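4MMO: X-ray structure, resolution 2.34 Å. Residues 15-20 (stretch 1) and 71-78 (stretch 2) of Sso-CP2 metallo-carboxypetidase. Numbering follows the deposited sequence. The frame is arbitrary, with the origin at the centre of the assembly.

Stretch 1 15-20: PSISAT
Stretch 2 (71-78) HYDVQPVD

Residues 15-20 form neither helix nor strand, and neither do 72-78; the end-to-end directions of 16-19 and 72-77 lie 65° apart. Register is set by CA-CA distances of 5.0 Å for Ser-16 with Asp-73 and 5.1 Å for Ile-17 with Val-74, the latter pair forming a single beta bridge. Its hydrogen bond runs from Val-74 N to Ser-16 O (3.0 Å, 161° at hydrogen). Ser-16 O also receives a CA-H...O contact from Asp-73 CA at 3.3 Å.

Ser-16 (phi/psi -164/53) and Ser-18 (-76/-25) both direct CA-to-CB toward the other stretch and adopt chi1 p, 45° and 51°. Their short side chains thus bring hydroxyls to acceptors: Ser-16 OG donates to Tyr-72 O at 2.9 Å, and Ser-18 OG to Asp-73 OD2 at 2.9 Å. Both serines are buried, as are Asp-73 and Val-74, so these hydroxyls find partners away from solvent. Tyr-72 is -91/-10, chi1 p (62°), chi2 88°. Asp-73 (-82/153) points sideways; with chi1 p (64°) and chi2 -52°, OD2 comes within reach of Ser-18 OG, and both carboxylate oxygens also bond elsewhere in the structure. Within its own stretch, His-71, also p (63°, chi2 82°), donates from ND1 to Asp-73 O at 2.9 Å.

Ser-18 N lies 3.7 Å from Val-74 O, and a water extends the polar link. The water oxygen donates to Ser-18 OG (3.1 Å) and Val-74 O (2.8 Å) and accepts from Ala-19 N (2.8 Å).

The apolar contacts centre on buried Ile-17 (-76/114), chi1 m (-53°) and chi2 t (174°). Ile-17 CG1 lies 4.2 Å from Val-74 CG2 (-128/168, chi1 m, -64°), while Ile-17 CG2 lies 4.0 Å from Pro-76 CG. The branched side chain therefore meets two apolar neighbours. Pro-76 (-63/169), C-gamma exo, also places CG 3.8 Å from Ala-19 CB, a compact methyl whose CA-to-CB bond points toward the other stretch from -61/-36 backbone. Together the stretches bury 385 Å², both sides summed.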

# COMPACT_ATOMS: atom_id res chain seq x y z
N PRO A 15 25.88 -13.84 10.12
CA PRO A 15 24.59 -13.56 9.48
C PRO A 15 24.39 -14.43 8.25
O PRO A 15 25.35 -14.92 7.66
CB PRO A 15 24.70 -12.07 9.11
CG PRO A 15 26.15 -11.80 9.03
CD PRO A 15 26.80 -12.70 10.04
N SER A 16 23.13 -14.62 7.88
CA SER A 16 22.77 -15.51 6.79
C SER A 16 21.35 -15.20 6.38
O SER A 16 20.49 -16.07 6.33
CB SER A 16 22.90 -16.97 7.23
OG SER A 16 22.32 -17.17 8.50
N ILE A 17 21.11 -13.93 6.10
CA ILE A 17 19.80 -13.48 5.66
C ILE A 17 19.64 -13.89 4.20
O ILE A 17 20.36 -13.41 3.33
CB ILE A 17 19.65 -11.97 5.82
CG1 ILE A 17 19.97 -11.57 7.27
CG2 ILE A 17 18.23 -11.54 5.46
CD1 ILE A 17 20.00 -10.08 7.52
N SER A 18 18.71 -14.81 3.95
CA SER A 18 18.49 -15.31 2.60
C SER A 18 17.74 -14.29 1.74
O SER A 18 17.85 -14.31 0.52
CB SER A 18 17.70 -16.63 2.65
OG SER A 18 16.53 -16.49 3.43
N ALA A 19 16.99 -13.41 2.39
CA ALA A 19 16.23 -12.38 1.69
C ALA A 19 17.14 -11.46 0.89
O ALA A 19 16.78 -11.03 -0.21
CB ALA A 19 15.40 -11.58 2.67
N THR A 20 18.32 -11.18 1.43
CA THR A 20 19.29 -10.30 0.79
C THR A 20 20.49 -11.10 0.26
O THR A 20 21.15 -10.70 -0.69
CB THR A 20 19.81 -9.22 1.76
OG1 THR A 20 20.50 -9.84 2.85
CG2 THR A 20 18.66 -8.39 2.30
N HIS A 71 17.41 -25.54 8.36
CA HIS A 71 17.83 -24.46 7.47
C HIS A 71 18.73 -23.47 8.19
O HIS A 71 18.44 -23.08 9.32
CB HIS A 71 16.62 -23.76 6.84
CG HIS A 71 15.73 -23.07 7.83
ND1 HIS A 71 16.00 -21.82 8.33
CD2 HIS A 71 14.57 -23.48 8.41
CE1 HIS A 71 15.03 -21.47 9.17
NE2 HIS A 71 14.16 -22.46 9.23
N TYR A 72 19.82 -23.09 7.53
CA TYR A 72 20.81 -22.21 8.13
C TYR A 72 20.54 -20.73 7.86
O TYR A 72 21.17 -19.86 8.45
CB TYR A 72 22.23 -22.59 7.68
CG TYR A 72 22.47 -22.48 6.19
CD1 TYR A 72 22.90 -21.28 5.62
CD2 TYR A 72 22.30 -23.57 5.35
CE1 TYR A 72 23.13 -21.18 4.26
CE2 TYR A 72 22.53 -23.48 3.99
CZ TYR A 72 22.94 -22.28 3.45
OH TYR A 72 23.17 -22.20 2.09
N ASP A 73 19.59 -20.45 6.97
CA ASP A 73 19.22 -19.07 6.68
C ASP A 73 18.25 -18.55 7.73
O ASP A 73 17.51 -19.33 8.33
CB ASP A 73 18.60 -18.93 5.28
CG ASP A 73 17.30 -19.70 5.14
OD1 ASP A 73 17.27 -20.90 5.46
OD2 ASP A 73 16.29 -19.10 4.70
N VAL A 74 18.27 -17.24 7.94
CA VAL A 74 17.43 -16.59 8.94
C VAL A 74 16.63 -15.44 8.34
O VAL A 74 16.90 -15.00 7.22
CB VAL A 74 18.28 -16.04 10.10
CG1 VAL A 74 18.96 -17.17 10.84
CG2 VAL A 74 19.31 -15.03 9.57
N GLN A 75 15.65 -14.94 9.10
CA GLN A 75 14.85 -13.81 8.67
C GLN A 75 15.66 -12.52 8.73
O GLN A 75 16.65 -12.44 9.46
CB GLN A 75 13.62 -13.67 9.57
CG GLN A 75 12.50 -14.65 9.27
CD GLN A 75 11.44 -14.07 8.34
OE1 GLN A 75 11.02 -12.93 8.49
NE2 GLN A 75 11.00 -14.88 7.38
N PRO A 76 15.25 -11.49 7.96
CA PRO A 76 15.92 -10.19 8.04
C PRO A 76 15.75 -9.60 9.43
O PRO A 76 14.95 -10.13 10.21
CB PRO A 76 15.18 -9.33 7.00
CG PRO A 76 14.46 -10.31 6.12
CD PRO A 76 14.14 -11.48 6.99
N VAL A 77 16.48 -8.53 9.74
CA VAL A 77 16.49 -7.97 11.10
C VAL A 77 16.06 -6.51 11.14
O VAL A 77 16.15 -5.86 12.19
CB VAL A 77 17.88 -8.12 11.75
CG1 VAL A 77 18.26 -9.59 11.83
CG2 VAL A 77 18.93 -7.34 10.98
N ASP A 78 15.59 -5.98 10.02
CA ASP A 78 15.13 -4.60 9.97
C ASP A 78 13.78 -4.48 10.67
O ASP A 78 12.93 -5.36 10.52
CB ASP A 78 15.02 -4.14 8.52
CG ASP A 78 16.35 -4.23 7.78
OD1 ASP A 78 17.23 -3.39 8.04
OD2 ASP A 78 16.49 -5.13 6.94
O HOH W 1 15.85 -13.81 4.87